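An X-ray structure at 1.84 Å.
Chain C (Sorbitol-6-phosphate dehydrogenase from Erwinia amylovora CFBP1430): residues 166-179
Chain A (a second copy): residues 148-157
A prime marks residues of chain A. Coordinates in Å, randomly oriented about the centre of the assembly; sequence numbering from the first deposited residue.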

ATOM      1  N   VAL C 166      12.401  -3.691   2.881  1.00 17.75           N
ATOM      2  CA  VAL C 166      11.441  -2.593   3.157  1.00 18.38           C
ATOM      3  C   VAL C 166      11.084  -2.654   4.632  1.00 17.56           C
ATOM      4  O   VAL C 166      11.071  -1.705   5.291  1.00 17.46           O
ATOM      5  CB  VAL C 166      10.195  -2.707   2.320  1.00 17.00           C
ATOM      6  CG1 VAL C 166       9.166  -1.725   2.705  1.00 16.72           C
ATOM      7  CG2 VAL C 166      10.504  -2.577   0.842  1.00 18.07           C
ATOM      8  N   GLY C 167      10.825  -3.850   5.130  1.00 19.36           N
ATOM      9  CA  GLY C 167      10.503  -4.017   6.520  1.00 18.31           C
ATOM     10  C   GLY C 167      11.651  -3.568   7.412  1.00 17.47           C
ATOM     11  O   GLY C 167      11.439  -2.932   8.397  1.00 17.49           O
ATOM     12  N   LEU C 168      12.886  -3.932   7.072  1.00 18.42           N
ATOM     13  CA  LEU C 168      14.040  -3.496   7.821  1.00 18.37           C
ATOM     14  C   LEU C 168      14.239  -1.937   7.807  1.00 17.77           C
ATOM     15  O   LEU C 168      14.436  -1.287   8.866  1.00 17.87           O
ATOM     16  CB  LEU C 168      15.312  -4.276   7.327  1.00 19.98           C
ATOM     17  CG  LEU C 168      16.634  -3.913   8.014  1.00 21.01           C
ATOM     18  CD1 LEU C 168      16.650  -4.031   9.509  1.00 20.60           C
ATOM     19  CD2 LEU C 168      17.767  -4.729   7.423  1.00 22.07           C
ATOM     20  N   THR C 169      14.096  -1.351   6.639  1.00 16.61           N
ATOM     21  CA  THR C 169      14.116   0.138   6.462  1.00 16.40           C
ATOM     22  C   THR C 169      13.090   0.820   7.415  1.00 16.47           C
ATOM     23  O   THR C 169      13.425   1.780   8.127  1.00 16.05           O
ATOM     24  CB  THR C 169      13.783   0.512   5.037  1.00 16.33           C
ATOM     25  OG1 THR C 169      14.946   0.329   4.196  1.00 16.15           O
ATOM     26  CG2 THR C 169      13.253   1.960   5.018  1.00 16.30           C
ATOM     27  N   GLN C 170      11.879   0.301   7.470  1.00 16.42           N
ATOM     28  CA  GLN C 170      10.912   0.900   8.351  1.00 16.94           C
ATOM     29  C   GLN C 170      11.278   0.678   9.856  1.00 17.00           C
ATOM     30  O   GLN C 170      11.082   1.595  10.642  1.00 18.86           O
ATOM     31  CB  GLN C 170       9.527   0.369   8.110  1.00 16.98           C
ATOM     32  CG  GLN C 170       8.933   0.628   6.732  1.00 16.76           C
ATOM     33  CD  GLN C 170       7.494   0.238   6.613  1.00 17.58           C
ATOM     34  OE1 GLN C 170       6.732   0.068   7.627  1.00 18.20           O
ATOM     35  NE2 GLN C 170       7.034   0.204   5.342  1.00 17.42           N
ATOM     36  N   SER C 171      11.699  -0.539  10.264  1.00 18.66           N
ATOM     37  CA  SER C 171      12.142  -0.763  11.699  1.00 19.47           C
ATOM     38  C   SER C 171      13.326   0.092  12.084  1.00 19.72           C
ATOM     39  O   SER C 171      13.354   0.699  13.159  1.00 21.33           O
ATOM     40  CB  SER C 171      12.440  -2.207  12.046  1.00 21.09           C
ATOM     41  OG  SER C 171      11.253  -2.964  12.032  1.00 24.25           O
ATOM     42  N   LEU C 172      14.285   0.230  11.174  1.00 17.24           N
ATOM     43  CA  LEU C 172      15.467   1.070  11.398  1.00 17.56           C
ATOM     44  C   LEU C 172      15.080   2.526  11.557  1.00 16.98           C
ATOM     45  O   LEU C 172      15.573   3.245  12.447  1.00 16.18           O
ATOM     46  CB  LEU C 172      16.401   0.931  10.171  1.00 17.42           C
ATOM     47  CG  LEU C 172      17.211  -0.302   9.944  1.00 18.30           C
ATOM     48  CD1 LEU C 172      18.046  -0.300   8.659  1.00 18.88           C
ATOM     49  CD2 LEU C 172      18.143  -0.555  11.146  1.00 19.89           C
ATOM     50  N   ALA C 173      14.124   2.961  10.724  1.00 17.31           N
ATOM     51  CA  ALA C 173      13.666   4.367  10.774  1.00 16.46           C
ATOM     52  C   ALA C 173      13.038   4.668  12.120  1.00 16.50           C
ATOM     53  O   ALA C 173      13.253   5.729  12.689  1.00 16.77           O
ATOM     54  CB  ALA C 173      12.670   4.652   9.629  1.00 16.84           C
ATOM     55  N   LEU C 174      12.252   3.718  12.625  1.00 17.04           N
ATOM     56  CA  LEU C 174      11.562   3.919  13.868  1.00 19.70           C
ATOM     57  C   LEU C 174      12.591   3.927  15.005  1.00 20.12           C
ATOM     58  O   LEU C 174      12.476   4.766  15.877  1.00 22.93           O
ATOM     59  CB  LEU C 174      10.491   2.865  14.051  1.00 19.98           C
ATOM     60  CG  LEU C 174       9.234   2.974  13.175  1.00 20.48           C
ATOM     61  CD1 LEU C 174       8.367   1.759  13.252  1.00 20.46           C
ATOM     62  CD2 LEU C 174       8.411   4.227  13.453  1.00 22.11           C
ATOM     63  N   ASP C 175      13.587   3.037  14.963  1.00 20.94           N
ATOM     64  CA  ASP C 175      14.607   2.937  16.018  1.00 22.65           C
ATOM     65  C   ASP C 175      15.525   4.148  15.984  1.00 22.23           C
ATOM     66  O   ASP C 175      16.010   4.620  17.006  1.00 20.70           O
ATOM     67  CB  ASP C 175      15.478   1.691  15.837  1.00 24.22           C
ATOM     68  CG  ASP C 175      14.815   0.444  16.305  1.00 30.98           C
ATOM     69  OD1 ASP C 175      13.557   0.454  16.480  1.00 34.31           O
ATOM     70  OD2 ASP C 175      15.516  -0.589  16.492  1.00 33.91           O
ATOM     71  N   LEU C 176      15.775   4.669  14.798  1.00 20.90           N
ATOM     72  CA  LEU C 176      16.816   5.688  14.687  1.00 21.12           C
ATOM     73  C   LEU C 176      16.308   7.085  14.654  1.00 20.08           C
ATOM     74  O   LEU C 176      17.101   8.012  14.661  1.00 20.20           O
ATOM     75  CB  LEU C 176      17.714   5.437  13.476  1.00 21.73           C
ATOM     76  CG  LEU C 176      18.464   4.095  13.488  1.00 22.57           C
ATOM     77  CD1 LEU C 176      19.112   3.865  12.119  1.00 23.05           C
ATOM     78  CD2 LEU C 176      19.474   4.078  14.608  1.00 22.58           C
ATOM     79  N   ALA C 177      15.010   7.261  14.601  1.00 20.61           N
ATOM     80  CA  ALA C 177      14.433   8.654  14.411  1.00 22.40           C
ATOM     81  C   ALA C 177      14.793   9.633  15.548  1.00 22.94           C
ATOM     82  O   ALA C 177      14.927  10.885  15.373  1.00 22.34           O
ATOM     83  CB  ALA C 177      12.947   8.532  14.272  1.00 20.44           C
ATOM     84  N   GLU C 178      14.907   9.082  16.751  1.00 24.93           N
ATOM     85  CA  GLU C 178      15.232   9.908  17.904  1.00 26.87           C
ATOM     86  C   GLU C 178      16.645  10.494  17.803  1.00 28.43           C
ATOM     87  O   GLU C 178      16.995  11.406  18.546  1.00 27.02           O
ATOM     88  CB  GLU C 178      15.121   9.098  19.196  1.00 28.77           C
ATOM     89  CG  GLU C 178      16.168   8.004  19.314  1.00 30.84           C
ATOM     90  CD  GLU C 178      15.898   7.038  20.465  1.00 36.65           C
ATOM     91  OE1 GLU C 178      16.486   7.266  21.539  1.00 34.62           O
ATOM     92  OE2 GLU C 178      15.095   6.084  20.294  1.00 40.05           O
ATOM     93  N   TYR C 179      17.481   9.931  16.935  1.00 25.59           N
ATOM     94  CA  TYR C 179      18.799  10.481  16.683  1.00 26.49           C
ATOM     95  C   TYR C 179      18.943  11.326  15.426  1.00 25.74           C
ATOM     96  O   TYR C 179      20.073  11.699  15.063  1.00 27.26           O
ATOM     97  CB  TYR C 179      19.838   9.358  16.630  1.00 26.85           C
ATOM     98  CG  TYR C 179      19.818   8.387  17.771  1.00 29.92           C
ATOM     99  CD1 TYR C 179      20.342   8.732  19.020  1.00 33.00           C
ATOM    100  CD2 TYR C 179      19.250   7.138  17.626  1.00 33.38           C
ATOM    101  CE1 TYR C 179      20.348   7.824  20.084  1.00 31.88           C
ATOM    102  CE2 TYR C 179      19.250   6.214  18.674  1.00 35.66           C
ATOM    103  CZ  TYR C 179      19.810   6.580  19.901  1.00 34.53           C
ATOM    104  OH  TYR C 179      19.801   5.677  20.929  1.00 32.67           O
TER
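Chain A 148-157: GKVGSKHNSG

A helix can receive an irregular segment by offering side-chain acceptors and donors to the backbone groups of the segment, and the contact between two copies of sorbitol-6-phosphate dehydrogenase illustrates this well. The chain C stretch is mostly one helix, already under way at Val166. Across it lies a piece of chain A that is extended at Val150′ to Lys153′, reverses in a type II turn from Ser152′ to Asn155′, and enters a new helix at Ser156′. The extended part advances in the same sense as the helix: Gly151′ comes nearest Ser171, CA to CA 4.7 Å, and Lys153′ nearest Leu174, CA to CA 5.3 Å.

Three side chains on successive parts of the helix meet three backbone groups. Gln170, with chi1 m and chi2 t, reaches out along an extended arm so that its OE1 accepts a hydrogen bond from Gly151′ N at 2.9 Å. Ser171, also m, donates from OG to Ser152′ O at 2.8 Å; that same carbonyl closes the turn by accepting from Asn155′ N at 3.3 Å. Asp175 points sideways at its CA-to-CB bond, yet its m rotamer brings the carboxylate nearer, and OD1 accepts from His154′ N at 2.7 Å. The His154′ backbone, at phi 65° and psi 14°, occupies the left-handed region expected at the third position of a type II turn. Its ring, chi1 m, presents an edge to the same oxygen, with His154′ CD2 3.4 Å from Asp175 OD1.

The close packing goes with Gly151′. An ideal CB on Gly151′ would point toward the helix and lie 2.6 Å from Gln170 CB and 2.9 Å from Ser171 N, both clashes. Leu174, m and t, lays its CD1 3.3 Å from Gly151′ O, while its CB is 4.1 Å from Lys153′ CB. The lysine side chain is t at all four chi angles, and this stretched form carries Lys153′ CE to 3.7 Å from Leu174 O. Lys153′ NZ remains 4.5 Å from Glu178 OE2, near an opposite charge but beyond a salt bridge.

On the return from the turn, Ser156′ CA packs 3.6 Å from Ser171 CB. Leu168, t and p, starts sideways but its end comes nearer, placing CD1 3.9 Å from Ser156′ CB. A water joins the start of the chain A helix to Asp175, accepting from Ser156′ N at 3.0 Å and donating to Asp175 OD2 at 2.9 Å. The two carboxylate oxygens thus serve different ends: OD1 holds the turn directly, and OD2 reaches the helix start through water.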

ATOM      1  N   GLY A 148       4.348  -7.469   9.583  1.00 20.46           N
ATOM      2  CA  GLY A 148       4.640  -7.603   8.166  1.00 21.09           C
ATOM      3  C   GLY A 148       3.992  -6.576   7.255  1.00 20.58           C
ATOM      4  O   GLY A 148       4.130  -6.643   6.058  1.00 21.29           O
ATOM      5  N   LYS A 149       3.217  -5.672   7.834  1.00 21.89           N
ATOM      6  CA  LYS A 149       2.599  -4.533   7.121  1.00 22.86           C
ATOM      7  C   LYS A 149       3.236  -3.189   7.455  1.00 22.68           C
ATOM      8  O   LYS A 149       3.367  -2.349   6.596  1.00 22.22           O
ATOM      9  CB  LYS A 149       1.097  -4.433   7.514  1.00 22.12           C
ATOM     10  CG  LYS A 149       0.270  -5.613   7.058  1.00 24.53           C
ATOM     11  CD  LYS A 149       0.136  -5.730   5.558  1.00 25.93           C
ATOM     12  CE  LYS A 149      -0.547  -4.532   4.930  1.00 28.94           C
ATOM     13  NZ  LYS A 149      -0.874  -4.914   3.539  1.00 29.76           N
ATOM     14  N   VAL A 150       3.526  -3.006   8.731  1.00 23.99           N
ATOM     15  CA  VAL A 150       4.196  -1.870   9.338  1.00 26.09           C
ATOM     16  C   VAL A 150       5.378  -2.332  10.194  1.00 25.33           C
ATOM     17  O   VAL A 150       5.260  -3.197  11.064  1.00 24.31           O
ATOM     18  CB  VAL A 150       3.237  -1.034  10.204  1.00 29.32           C
ATOM     19  CG1 VAL A 150       2.129  -0.604   9.363  1.00 32.60           C
ATOM     20  CG2 VAL A 150       2.589  -1.787  11.300  1.00 32.64           C
ATOM     21  N   GLY A 151       6.531  -1.712   9.951  1.00 22.95           N
ATOM     22  CA  GLY A 151       7.754  -2.025  10.628  1.00 23.96           C
ATOM     23  C   GLY A 151       7.590  -1.741  12.122  1.00 24.36           C
ATOM     24  O   GLY A 151       6.723  -0.969  12.516  1.00 26.72           O
ATOM     25  N   SER A 152       8.325  -2.473  12.935  1.00 26.53           N
ATOM     26  CA  SER A 152       8.139  -2.486  14.400  1.00 30.81           C
ATOM     27  C   SER A 152       9.393  -1.960  15.023  1.00 28.09           C
ATOM     28  O   SER A 152      10.505  -2.338  14.645  1.00 31.30           O
ATOM     29  CB  SER A 152       7.798  -3.903  14.890  1.00 32.21           C
ATOM     30  OG  SER A 152       7.681  -3.891  16.314  1.00 33.20           O
ATOM     31  N   LYS A 153       9.218  -0.973  15.878  1.00 31.24           N
ATOM     32  CA  LYS A 153      10.280  -0.369  16.631  1.00 32.86           C
ATOM     33  C   LYS A 153      10.867  -1.458  17.517  1.00 33.81           C
ATOM     34  O   LYS A 153      10.106  -2.232  18.059  1.00 36.41           O
ATOM     35  CB  LYS A 153       9.707   0.763  17.478  1.00 34.27           C
ATOM     36  CG  LYS A 153      10.744   1.592  18.207  1.00 34.25           C
ATOM     37  CD  LYS A 153      10.141   2.842  18.804  1.00 36.40           C
ATOM     38  CE  LYS A 153      11.252   3.761  19.214  1.00 39.60           C
ATOM     39  NZ  LYS A 153      10.771   4.924  20.021  1.00 42.71           N
ATOM     40  N   HIS A 154      12.187  -1.585  17.564  1.00 32.03           N
ATOM     41  CA  HIS A 154      12.906  -2.633  18.358  1.00 33.06           C
ATOM     42  C   HIS A 154      12.677  -4.081  17.908  1.00 32.70           C
ATOM     43  O   HIS A 154      13.024  -5.006  18.591  1.00 31.79           O
ATOM     44  CB  HIS A 154      12.644  -2.462  19.870  1.00 33.54           C
ATOM     45  CG  HIS A 154      13.024  -1.102  20.387  1.00 32.62           C
ATOM     46  ND1 HIS A 154      12.746  -0.667  21.672  1.00 37.41           N
ATOM     47  CD2 HIS A 154      13.684  -0.078  19.788  1.00 36.79           C
ATOM     48  CE1 HIS A 154      13.208   0.561  21.841  1.00 34.18           C
ATOM     49  NE2 HIS A 154      13.801   0.936  20.718  1.00 38.56           N
ATOM     50  N   ASN A 155      12.125  -4.271  16.729  1.00 35.12           N
ATOM     51  CA  ASN A 155      11.785  -5.569  16.273  1.00 32.91           C
ATOM     52  C   ASN A 155      12.184  -5.778  14.859  1.00 31.25           C
ATOM     53  O   ASN A 155      11.473  -6.429  14.110  1.00 29.33           O
ATOM     54  CB  ASN A 155      10.281  -5.762  16.467  1.00 40.30           C
ATOM     55  CG  ASN A 155       9.940  -6.145  17.886  1.00 44.41           C
ATOM     56  OD1 ASN A 155      10.160  -7.291  18.271  1.00 38.58           O
ATOM     57  ND2 ASN A 155       9.459  -5.178  18.689  1.00 40.67           N
ATOM     58  N   SER A 156      13.369  -5.274  14.516  1.00 31.44           N
ATOM     59  CA  SER A 156      13.898  -5.360  13.157  1.00 30.34           C
ATOM     60  C   SER A 156      13.925  -6.755  12.547  1.00 29.92           C
ATOM     61  O   SER A 156      13.584  -6.925  11.372  1.00 27.97           O
ATOM     62  CB  SER A 156      15.271  -4.658  13.074  1.00 31.25           C
ATOM     63  OG  SER A 156      16.294  -5.403  13.732  1.00 35.61           O
ATOM     64  N   GLY A 157      14.358  -7.754  13.338  1.00 27.15           N
ATOM     65  CA  GLY A 157      14.461  -9.104  12.857  1.00 26.14           C
ATOM     66  C   GLY A 157      13.132  -9.694  12.474  1.00 24.39           C
ATOM     67  O   GLY A 157      12.940 -10.286  11.392  1.00 22.19           O
TER
HETATM   68  O   HOH W   1      15.218  -3.463  16.047  1.00 41.49           O